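Extracellular solute-binding protein (Bordetella parapertussis, PDB 3PU5) probably binds a small solute outside the cytoplasm, possibly a polyamine, and hands it to a membrane transporter. Local coordinates at residues L263-E273 and V280-L290; V93-W101 and I297-T305. All coordinates share one frame; numbering follows the deposited sequence.

Contact 1 (L263-E273 and V280-L290); sequences LGEEAQKAFCE and VNRKVQYSEKL
Helix 265-275 is braced along one flank by the irregular chain that follows it, and Gln268, Glu273 and Asn281 carry the polar bonds between the two. At the start of the helix, just ahead of the N-cap residue Gly264, Asn281 ND2 donates 2.8 Å to Leu263 O, in the carbonyl plane on a lone pair and nearly straight at 163°. Asn281 OD1 meanwhile accepts from Lys283 N, an Asx turn that fixes the amide's rotation. One turn on, Gln268 bends at chi2 (-78°) and brings OE1 within 2.8 Å of Val280 N; its NE2 donates to Tyr108 O and Ala262 O, so both ends of this buried amide are used. In this protein of the periplasmic-binding-protein superfamily, 280-290 belongs to the long connection from helix 265-275 to helix 305-322. Between the polar sites Val284 wedges in, CG2 lying 3.7 Å from Gln268 CB and CG1 3.9 Å from Lys269 CB. At the far end the Glu273 carboxylate grips Ser287 twice: OE2 takes Ser287 N on its syn lone pair (2.7 Å, 171°), and OE1 takes Ser287 OG at 2.9 Å. Ser287 OG also accepts from Lys289 N, closing an ST turn. A water joins Glu265 OE2 to Gln285 N.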
loop_
_atom_site.group_PDB
_atom_site.type_symbol
_atom_site.label_atom_id
_atom_site.label_comp_id
_atom_site.label_asym_id
_atom_site.label_seq_id
_atom_site.Cartn_x
_atom_site.Cartn_y
_atom_site.Cartn_z
ATOM N N LEU A 263 3.669 14.709 -5.618
ATOM C CA LEU A 263 2.245 14.409 -5.624
ATOM C C LEU A 263 1.583 14.968 -6.875
ATOM O O LEU A 263 0.375 14.788 -7.081
ATOM C CB LEU A 263 1.571 14.985 -4.365
ATOM C CG LEU A 263 1.992 14.349 -3.032
ATOM C CD1 LEU A 263 1.339 15.046 -1.828
ATOM C CD2 LEU A 263 1.666 12.867 -3.041
ATOM N N GLY A 264 2.375 15.648 -7.700
ATOM C CA GLY A 264 1.871 16.261 -8.916
ATOM C C GLY A 264 1.657 15.237 -10.012
ATOM O O GLY A 264 2.145 14.102 -9.930
ATOM N N GLU A 265 0.940 15.642 -11.055
ATOM C CA GLU A 265 0.511 14.715 -12.102
ATOM C C GLU A 265 1.680 14.070 -12.867
ATOM O O GLU A 265 1.650 12.879 -13.180
ATOM C CB GLU A 265 -0.451 15.418 -13.075
ATOM C CG GLU A 265 -0.976 14.515 -14.179
ATOM C CD GLU A 265 -1.864 15.236 -15.193
ATOM O OE1 GLU A 265 -2.261 16.402 -14.940
ATOM O OE2 GLU A 265 -2.168 14.622 -16.243
ATOM N N GLU A 266 2.708 14.853 -13.161
ATOM C CA GLU A 266 3.825 14.357 -13.962
ATOM C C GLU A 266 4.627 13.281 -13.222
ATOM O O GLU A 266 4.891 12.200 -13.756
ATOM C CB GLU A 266 4.719 15.529 -14.380
ATOM C CG GLU A 266 6.092 15.152 -14.926
ATOM C CD GLU A 266 6.897 16.387 -15.319
ATOM O OE1 GLU A 266 6.569 17.008 -16.350
ATOM O OE2 GLU A 266 7.851 16.750 -14.598
ATOM N N ALA A 267 4.997 13.565 -11.982
ATOM C CA ALA A 267 5.780 12.618 -11.201
ATOM C C ALA A 267 4.942 11.405 -10.789
ATOM O O ALA A 267 5.422 10.273 -10.798
ATOM C CB ALA A 267 6.385 13.305 -9.985
ATOM N N GLN A 268 3.686 11.635 -10.427
ATOM C CA GLN A 268 2.815 10.531 -10.046
ATOM C C GLN A 268 2.691 9.539 -11.195
ATOM O O GLN A 268 2.815 8.322 -11.007
ATOM C CB GLN A 268 1.442 11.041 -9.627
ATOM C CG GLN A 268 1.416 11.605 -8.218
ATOM C CD GLN A 268 1.388 10.513 -7.166
ATOM O OE1 GLN A 268 0.504 9.661 -7.177
ATOM N NE2 GLN A 268 2.361 10.528 -6.254
ATOM N N LYS A 269 2.455 10.055 -12.397
ATOM C CA LYS A 269 2.317 9.165 -13.535
ATOM C C LYS A 269 3.615 8.406 -13.790
ATOM O O LYS A 269 3.608 7.187 -13.974
ATOM C CB LYS A 269 1.910 9.930 -14.790
ATOM C CG LYS A 269 1.679 9.040 -16.002
ATOM C CD LYS A 269 1.387 9.894 -17.227
ATOM C CE LYS A 269 0.579 9.133 -18.263
ATOM N NZ LYS A 269 1.237 7.891 -18.696
ATOM N N ALA A 270 4.728 9.129 -13.810
ATOM C CA ALA A 270 6.007 8.523 -14.161
ATOM C C ALA A 270 6.407 7.450 -13.145
ATOM O O ALA A 270 6.788 6.351 -13.518
ATOM C CB ALA A 270 7.091 9.594 -14.276
ATOM N N PHE A 271 6.300 7.772 -11.862
ATOM C CA PHE A 271 6.656 6.824 -10.809
ATOM C C PHE A 271 5.694 5.629 -10.782
ATOM O O PHE A 271 6.132 4.480 -10.774
ATOM C CB PHE A 271 6.711 7.525 -9.440
ATOM C CG PHE A 271 7.020 6.597 -8.286
ATOM C CD1 PHE A 271 8.311 6.118 -8.085
ATOM C CD2 PHE A 271 6.014 6.202 -7.407
ATOM C CE1 PHE A 271 8.600 5.271 -7.022
ATOM C CE2 PHE A 271 6.291 5.357 -6.343
ATOM C CZ PHE A 271 7.587 4.893 -6.146
ATOM N N CYS A 272 4.389 5.888 -10.797
ATOM C CA CYS A 272 3.432 4.796 -10.647
ATOM C C CYS A 272 3.404 3.855 -11.853
ATOM O O CYS A 272 3.253 2.647 -11.694
ATOM C CB CYS A 272 2.039 5.328 -10.324
ATOM S SG CYS A 272 1.978 6.147 -8.720
ATOM N N GLU A 273 3.565 4.399 -13.056
ATOM C CA GLU A 273 3.635 3.557 -14.248
ATOM C C GLU A 273 4.855 2.634 -14.207
ATOM O O GLU A 273 4.791 1.473 -14.622
ATOM C CB GLU A 273 3.694 4.428 -15.500
ATOM C CG GLU A 273 2.402 5.180 -15.794
ATOM C CD GLU A 273 1.540 4.502 -16.840
ATOM O OE1 GLU A 273 1.910 3.403 -17.309
ATOM O OE2 GLU A 273 0.488 5.072 -17.196
ATOM N N VAL A 280 -2.033 8.635 -6.387
ATOM C CA VAL A 280 -2.974 9.285 -5.478
ATOM C C VAL A 280 -3.472 10.629 -6.029
ATOM O O VAL A 280 -4.327 11.275 -5.432
ATOM C CB VAL A 280 -2.361 9.493 -4.079
ATOM C CG1 VAL A 280 -1.963 8.144 -3.469
ATOM C CG2 VAL A 280 -1.151 10.423 -4.163
ATOM N N ASN A 281 -2.928 11.046 -7.165
ATOM C CA ASN A 281 -3.394 12.250 -7.846
ATOM C C ASN A 281 -4.475 11.840 -8.860
ATOM O O ASN A 281 -4.209 11.051 -9.765
ATOM C CB ASN A 281 -2.216 12.944 -8.532
ATOM C CG ASN A 281 -2.567 14.334 -9.062
ATOM O OD1 ASN A 281 -3.622 14.538 -9.662
ATOM N ND2 ASN A 281 -1.669 15.285 -8.861
ATOM N N ARG A 282 -5.697 12.341 -8.682
ATOM C CA ARG A 282 -6.808 11.937 -9.530
ATOM C C ARG A 282 -6.665 12.384 -10.989
ATOM O O ARG A 282 -7.414 11.921 -11.848
ATOM C CB ARG A 282 -8.140 12.445 -8.962
ATOM C CG ARG A 282 -8.319 13.944 -9.092
ATOM C CD ARG A 282 -9.763 14.367 -8.808
ATOM N NE ARG A 282 -10.231 13.971 -7.481
ATOM C CZ ARG A 282 -10.001 14.664 -6.371
ATOM N NH1 ARG A 282 -9.306 15.795 -6.430
ATOM N NH2 ARG A 282 -10.472 14.228 -5.204
ATOM N N LYS A 283 -5.726 13.285 -11.264
ATOM C CA LYS A 283 -5.538 13.802 -12.620
ATOM C C LYS A 283 -4.793 12.812 -13.513
ATOM O O LYS A 283 -4.861 12.901 -14.743
ATOM C CB LYS A 283 -4.745 15.095 -12.593
ATOM C CG LYS A 283 -5.504 16.338 -12.170
ATOM C CD LYS A 283 -4.602 17.533 -12.417
ATOM C CE LYS A 283 -5.359 18.848 -12.440
ATOM N NZ LYS A 283 -4.648 19.814 -13.335
ATOM N N VAL A 284 -4.066 11.881 -12.903
ATOM C CA VAL A 284 -3.237 10.952 -13.678
ATOM C C VAL A 284 -4.055 10.042 -14.604
ATOM O O VAL A 284 -4.999 9.386 -14.166
ATOM C CB VAL A 284 -2.311 10.107 -12.768
ATOM C CG1 VAL A 284 -1.641 9.009 -13.559
ATOM C CG2 VAL A 284 -1.259 10.994 -12.102
ATOM N N GLN A 285 -3.681 10.011 -15.882
ATOM C CA GLN A 285 -4.310 9.128 -16.854
ATOM C C GLN A 285 -3.260 8.138 -17.330
ATOM O O GLN A 285 -2.145 8.522 -17.689
ATOM C CB GLN A 285 -4.896 9.942 -18.015
ATOM C CG GLN A 285 -5.764 11.121 -17.523
ATOM C CD GLN A 285 -6.657 11.724 -18.606
ATOM O OE1 GLN A 285 -6.979 11.071 -19.598
ATOM N NE2 GLN A 285 -7.071 12.974 -18.409
ATOM N N TYR A 286 -3.610 6.861 -17.304
ATOM C CA TYR A 286 -2.619 5.799 -17.471
ATOM C C TYR A 286 -2.434 5.360 -18.911
ATOM O O TYR A 286 -3.341 5.482 -19.741
ATOM C CB TYR A 286 -2.994 4.585 -16.623
ATOM C CG TYR A 286 -2.982 4.867 -15.138
ATOM C CD1 TYR A 286 -1.796 4.844 -14.419
ATOM C CD2 TYR A 286 -4.158 5.159 -14.458
ATOM C CE1 TYR A 286 -1.777 5.108 -13.067
ATOM C CE2 TYR A 286 -4.149 5.421 -13.102
ATOM C CZ TYR A 286 -2.952 5.403 -12.421
ATOM O OH TYR A 286 -2.938 5.652 -11.071
ATOM N N SER A 287 -1.249 4.829 -19.186
ATOM C CA SER A 287 -0.952 4.213 -20.464
ATOM C C SER A 287 -1.804 2.969 -20.629
ATOM O O SER A 287 -2.507 2.540 -19.708
ATOM C CB SER A 287 0.514 3.790 -20.505
ATOM O OG SER A 287 0.690 2.574 -19.785
ATOM N N GLU A 288 -1.692 2.373 -21.807
ATOM C CA GLU A 288 -2.420 1.162 -22.157
ATOM C C GLU A 288 -2.028 -0.010 -21.267
ATOM O O GLU A 288 -2.807 -0.931 -21.075
ATOM C CB GLU A 288 -2.156 0.797 -23.622
ATOM C CG GLU A 288 -2.804 1.735 -24.621
ATOM C CD GLU A 288 -4.303 1.513 -24.742
ATOM O OE1 GLU A 288 -4.753 0.351 -24.618
ATOM O OE2 GLU A 288 -5.032 2.503 -24.969
ATOM N N LYS A 289 -0.813 0.029 -20.729
ATOM C CA LYS A 289 -0.322 -1.056 -19.888
ATOM C C LYS A 289 -1.134 -1.217 -18.602
ATOM O O LYS A 289 -1.231 -2.320 -18.061
ATOM C CB LYS A 289 1.161 -0.853 -19.563
ATOM C CG LYS A 289 1.882 -2.129 -19.214
ATOM C CD LYS A 289 3.381 -2.010 -19.467
ATOM C CE LYS A 289 4.034 -1.033 -18.496
ATOM N NZ LYS A 289 5.529 -1.030 -18.603
ATOM N N LEU A 290 -1.737 -0.130 -18.126
ATOM C CA LEU A 290 -2.385 -0.146 -16.814
ATOM C C LEU A 290 -3.829 0.349 -16.814
ATOM O O LEU A 290 -4.616 0.002 -15.934
ATOM C CB LEU A 290 -1.557 0.689 -15.836
ATOM C CG LEU A 290 -0.217 0.043 -15.497
ATOM C CD1 LEU A 290 0.746 1.041 -14.850
ATOM C CD2 LEU A 290 -0.452 -1.153 -14.598
HETATM O O HOH W 1 -1.797 12.057 -16.753
#

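Contact 2 (V93-W101 and I297-T305); sequences VPEKFKADW and IDSVQLVDT
Lys96 and Asp100 reach across to the irregular segment 297-305, tying the loop between helix 67-75 and strand 106-107 to the connection that enters helix 305-322. In Lys96 the first torsion (chi1 62°) sets CG between the backbone N and the carbonyl carbon, and from there the chain runs out extended. CB starts it toward the partner segment; CG lies over the centre of the Phe97 ring and beside Leu302 CD1; CD presses on the same methyl, Leu302 CD1, at a tight 3.5 Å; CE passes Ile297 O. NZ ends among three carbonyls, bonded to Val300 O at 2.7 Å on a lone pair in the carbonyl plane, to Ile297 O at 2.9 Å, and weakly to Asp298 O. The same Phe97 ring meets Ile297 CG1 at its edge, CE2 to CG1 being 3.5 Å, while Pro94 CG rests 3.8 Å from Ile297 CD1. At the other end Asp100 OD2 accepts twice from Thr305, first residue of the helix after N-cap Asp304: from OG1 at 2.6 Å and N at 2.9 Å, both above one face of the carboxylate. Asp100 OD1 and Asp304 OD1, two acceptors 3.3 Å apart, would disfavour two full charges, but the Thr305 bonds, a weak one from Ala306 N to Asp304 OD1 and the helix start probably offset this; the carbonyls round Lys96 NZ should favour its charged form.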
loop_
_atom_site.group_PDB
_atom_site.type_symbol
_atom_site.label_atom_id
_atom_site.label_comp_id
_atom_site.label_asym_id
_atom_site.label_seq_id
_atom_site.Cartn_x
_atom_site.Cartn_y
_atom_site.Cartn_z
ATOM N N VAL A 93 -5.602 15.231 -4.650
ATOM C CA VAL A 93 -5.512 13.963 -3.946
ATOM C C VAL A 93 -6.788 13.745 -3.137
ATOM O O VAL A 93 -7.122 14.562 -2.286
ATOM C CB VAL A 93 -4.298 13.955 -3.001
ATOM C CG1 VAL A 93 -4.222 12.640 -2.233
ATOM C CG2 VAL A 93 -3.027 14.223 -3.787
ATOM N N PRO A 94 -7.525 12.658 -3.424
ATOM C CA PRO A 94 -8.736 12.364 -2.647
ATOM C C PRO A 94 -8.477 12.274 -1.134
ATOM O O PRO A 94 -7.407 11.854 -0.695
ATOM C CB PRO A 94 -9.192 11.010 -3.205
ATOM C CG PRO A 94 -8.713 11.034 -4.647
ATOM C CD PRO A 94 -7.377 11.765 -4.586
ATOM N N GLU A 95 -9.475 12.664 -0.349
ATOM C CA GLU A 95 -9.348 12.752 1.101
ATOM C C GLU A 95 -8.881 11.458 1.778
ATOM O O GLU A 95 -8.157 11.501 2.766
ATOM C CB GLU A 95 -10.681 13.216 1.707
ATOM C CG GLU A 95 -10.678 13.366 3.225
ATOM C CD GLU A 95 -9.597 14.315 3.740
ATOM O OE1 GLU A 95 -9.308 15.327 3.059
ATOM O OE2 GLU A 95 -9.040 14.047 4.835
ATOM N N LYS A 96 -9.301 10.311 1.259
ATOM C CA LYS A 96 -8.941 9.040 1.877
ATOM C C LYS A 96 -7.436 8.814 1.997
ATOM O O LYS A 96 -6.994 8.123 2.907
ATOM C CB LYS A 96 -9.571 7.870 1.129
ATOM C CG LYS A 96 -9.138 7.702 -0.312
ATOM C CD LYS A 96 -9.815 6.445 -0.840
ATOM C CE LYS A 96 -9.922 6.441 -2.327
ATOM N NZ LYS A 96 -10.863 5.350 -2.754
ATOM N N PHE A 97 -6.658 9.378 1.073
ATOM C CA PHE A 97 -5.203 9.217 1.090
ATOM C C PHE A 97 -4.547 10.124 2.123
ATOM O O PHE A 97 -3.363 9.970 2.441
ATOM C CB PHE A 97 -4.621 9.490 -0.298
ATOM C CG PHE A 97 -5.146 8.568 -1.344
ATOM C CD1 PHE A 97 -4.842 7.217 -1.301
ATOM C CD2 PHE A 97 -5.967 9.039 -2.353
ATOM C CE1 PHE A 97 -5.335 6.346 -2.244
ATOM C CE2 PHE A 97 -6.474 8.165 -3.321
ATOM C CZ PHE A 97 -6.153 6.816 -3.262
ATOM N N LYS A 98 -5.329 11.065 2.638
ATOM C CA LYS A 98 -4.848 12.035 3.611
ATOM C C LYS A 98 -5.479 11.850 4.995
ATOM O O LYS A 98 -4.998 12.402 5.989
ATOM C CB LYS A 98 -5.140 13.448 3.099
ATOM C CG LYS A 98 -4.617 13.716 1.687
ATOM C CD LYS A 98 -4.930 15.144 1.239
ATOM C CE LYS A 98 -6.314 15.272 0.630
ATOM N NZ LYS A 98 -6.487 16.631 0.044
ATOM N N ALA A 99 -6.553 11.067 5.054
ATOM C CA ALA A 99 -7.400 11.010 6.246
ATOM C C ALA A 99 -6.689 10.645 7.551
ATOM O O ALA A 99 -7.028 11.179 8.600
ATOM C CB ALA A 99 -8.593 10.083 6.021
ATOM N N ASP A 100 -5.714 9.746 7.504
ATOM C CA ASP A 100 -5.065 9.314 8.740
ATOM C C ASP A 100 -4.061 10.333 9.311
ATOM O O ASP A 100 -3.654 10.230 10.464
ATOM C CB ASP A 100 -4.364 7.960 8.539
ATOM C CG ASP A 100 -5.346 6.794 8.420
ATOM O OD1 ASP A 100 -6.522 6.947 8.817
ATOM O OD2 ASP A 100 -4.942 5.719 7.939
ATOM N N TRP A 101 -3.658 11.312 8.511
ATOM C CA TRP A 101 -2.415 12.035 8.811
ATOM C C TRP A 101 -2.586 13.428 9.437
ATOM O O TRP A 101 -1.638 14.208 9.532
ATOM C CB TRP A 101 -1.515 12.027 7.563
ATOM C CG TRP A 101 -1.584 10.673 6.937
ATOM C CD1 TRP A 101 -2.197 10.338 5.762
ATOM C CD2 TRP A 101 -1.093 9.449 7.497
ATOM N NE1 TRP A 101 -2.101 8.981 5.546
ATOM C CE2 TRP A 101 -1.427 8.414 6.597
ATOM C CE3 TRP A 101 -0.395 9.125 8.668
ATOM C CZ2 TRP A 101 -1.079 7.086 6.829
ATOM C CZ3 TRP A 101 -0.055 7.801 8.894
ATOM C CH2 TRP A 101 -0.397 6.801 7.978
ATOM N N ILE A 297 -8.956 4.842 -8.654
ATOM C CA ILE A 297 -8.584 5.621 -7.485
ATOM C C ILE A 297 -9.796 5.815 -6.574
ATOM O O ILE A 297 -9.663 5.861 -5.346
ATOM C CB ILE A 297 -7.971 6.987 -7.898
ATOM C CG1 ILE A 297 -7.398 7.739 -6.693
ATOM C CG2 ILE A 297 -8.993 7.850 -8.645
ATOM C CD1 ILE A 297 -6.659 9.021 -7.093
ATOM N N ASP A 298 -10.981 5.890 -7.178
ATOM C CA ASP A 298 -12.206 6.134 -6.426
ATOM C C ASP A 298 -12.748 4.889 -5.749
ATOM O O ASP A 298 -13.486 4.990 -4.782
ATOM C CB ASP A 298 -13.284 6.712 -7.350
ATOM C CG ASP A 298 -12.839 7.993 -8.017
ATOM O OD1 ASP A 298 -13.002 8.117 -9.254
ATOM O OD2 ASP A 298 -12.301 8.866 -7.299
ATOM N N SER A 299 -12.383 3.717 -6.255
ATOM C CA SER A 299 -12.964 2.468 -5.779
ATOM C C SER A 299 -12.185 1.780 -4.651
ATOM O O SER A 299 -12.762 1.002 -3.885
ATOM C CB SER A 299 -13.127 1.489 -6.944
ATOM O OG SER A 299 -11.858 1.024 -7.382
ATOM N N VAL A 300 -10.882 2.034 -4.552
ATOM C CA VAL A 300 -10.059 1.272 -3.604
ATOM C C VAL A 300 -10.395 1.634 -2.162
ATOM O O VAL A 300 -10.777 2.764 -1.874
ATOM C CB VAL A 300 -8.528 1.426 -3.856
ATOM C CG1 VAL A 300 -8.148 0.875 -5.234
ATOM C CG2 VAL A 300 -8.081 2.879 -3.710
ATOM N N GLN A 301 -10.247 0.663 -1.265
ATOM C CA GLN A 301 -10.589 0.840 0.140
ATOM C C GLN A 301 -9.333 0.890 0.996
ATOM O O GLN A 301 -8.441 0.046 0.858
ATOM C CB GLN A 301 -11.481 -0.311 0.624
ATOM C CG GLN A 301 -12.776 -0.449 -0.154
ATOM C CD GLN A 301 -13.713 0.722 0.063
ATOM O OE1 GLN A 301 -14.122 1.000 1.188
ATOM N NE2 GLN A 301 -14.060 1.416 -1.021
ATOM N N LEU A 302 -9.274 1.875 1.884
ATOM C CA LEU A 302 -8.162 2.004 2.809
ATOM C C LEU A 302 -8.677 1.845 4.227
ATOM O O LEU A 302 -9.682 2.450 4.599
ATOM C CB LEU A 302 -7.490 3.371 2.669
ATOM C CG LEU A 302 -6.697 3.613 1.386
ATOM C CD1 LEU A 302 -7.632 3.932 0.232
ATOM C CD2 LEU A 302 -5.728 4.751 1.607
ATOM N N VAL A 303 -7.986 1.033 5.015
ATOM C CA VAL A 303 -8.377 0.808 6.395
ATOM C C VAL A 303 -7.636 1.772 7.324
ATOM O O VAL A 303 -6.443 2.015 7.157
ATOM C CB VAL A 303 -8.107 -0.639 6.815
ATOM C CG1 VAL A 303 -8.640 -0.889 8.225
ATOM C CG2 VAL A 303 -8.745 -1.608 5.809
ATOM N N ASP A 304 -8.366 2.321 8.288
ATOM C CA ASP A 304 -7.832 3.275 9.260
ATOM C C ASP A 304 -6.563 2.766 9.941
ATOM O O ASP A 304 -6.588 1.742 10.626
ATOM C CB ASP A 304 -8.918 3.573 10.308
ATOM C CG ASP A 304 -8.439 4.497 11.424
ATOM O OD1 ASP A 304 -7.285 4.972 11.382
ATOM O OD2 ASP A 304 -9.239 4.756 12.351
ATOM N N THR A 305 -5.455 3.479 9.756
ATOM C CA THR A 305 -4.185 3.073 10.359
ATOM C C THR A 305 -4.298 2.889 11.873
ATOM O O THR A 305 -3.855 1.875 12.411
ATOM C CB THR A 305 -3.045 4.070 10.051
ATOM O OG1 THR A 305 -2.937 4.256 8.634
ATOM C CG2 THR A 305 -1.717 3.554 10.591
#

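In the fold
Contact 1 is local, its segments separated by a few residues, and is nested within the long loop that contact 2 closes across nearly two hundred. Their centres lie about 17 Å apart, yet they touch: Val280 O packs against Pro94 CD and Ile297 CD1. Contact 1 sits farther from the chain centre, about 16 Å against 11 Å, although both are only partly buried. It joins helix 265-275 to the loop after it, and contact 2 joins the later part of that same loop to segment 93-101. In contact 1 Gln268 and Glu273 on the helix accept from the loop, and the loop's own Asn281 donates back to Leu263 O; contact 2 instead pairs a lysine with backbone carbonyls and an aspartate with a helix start.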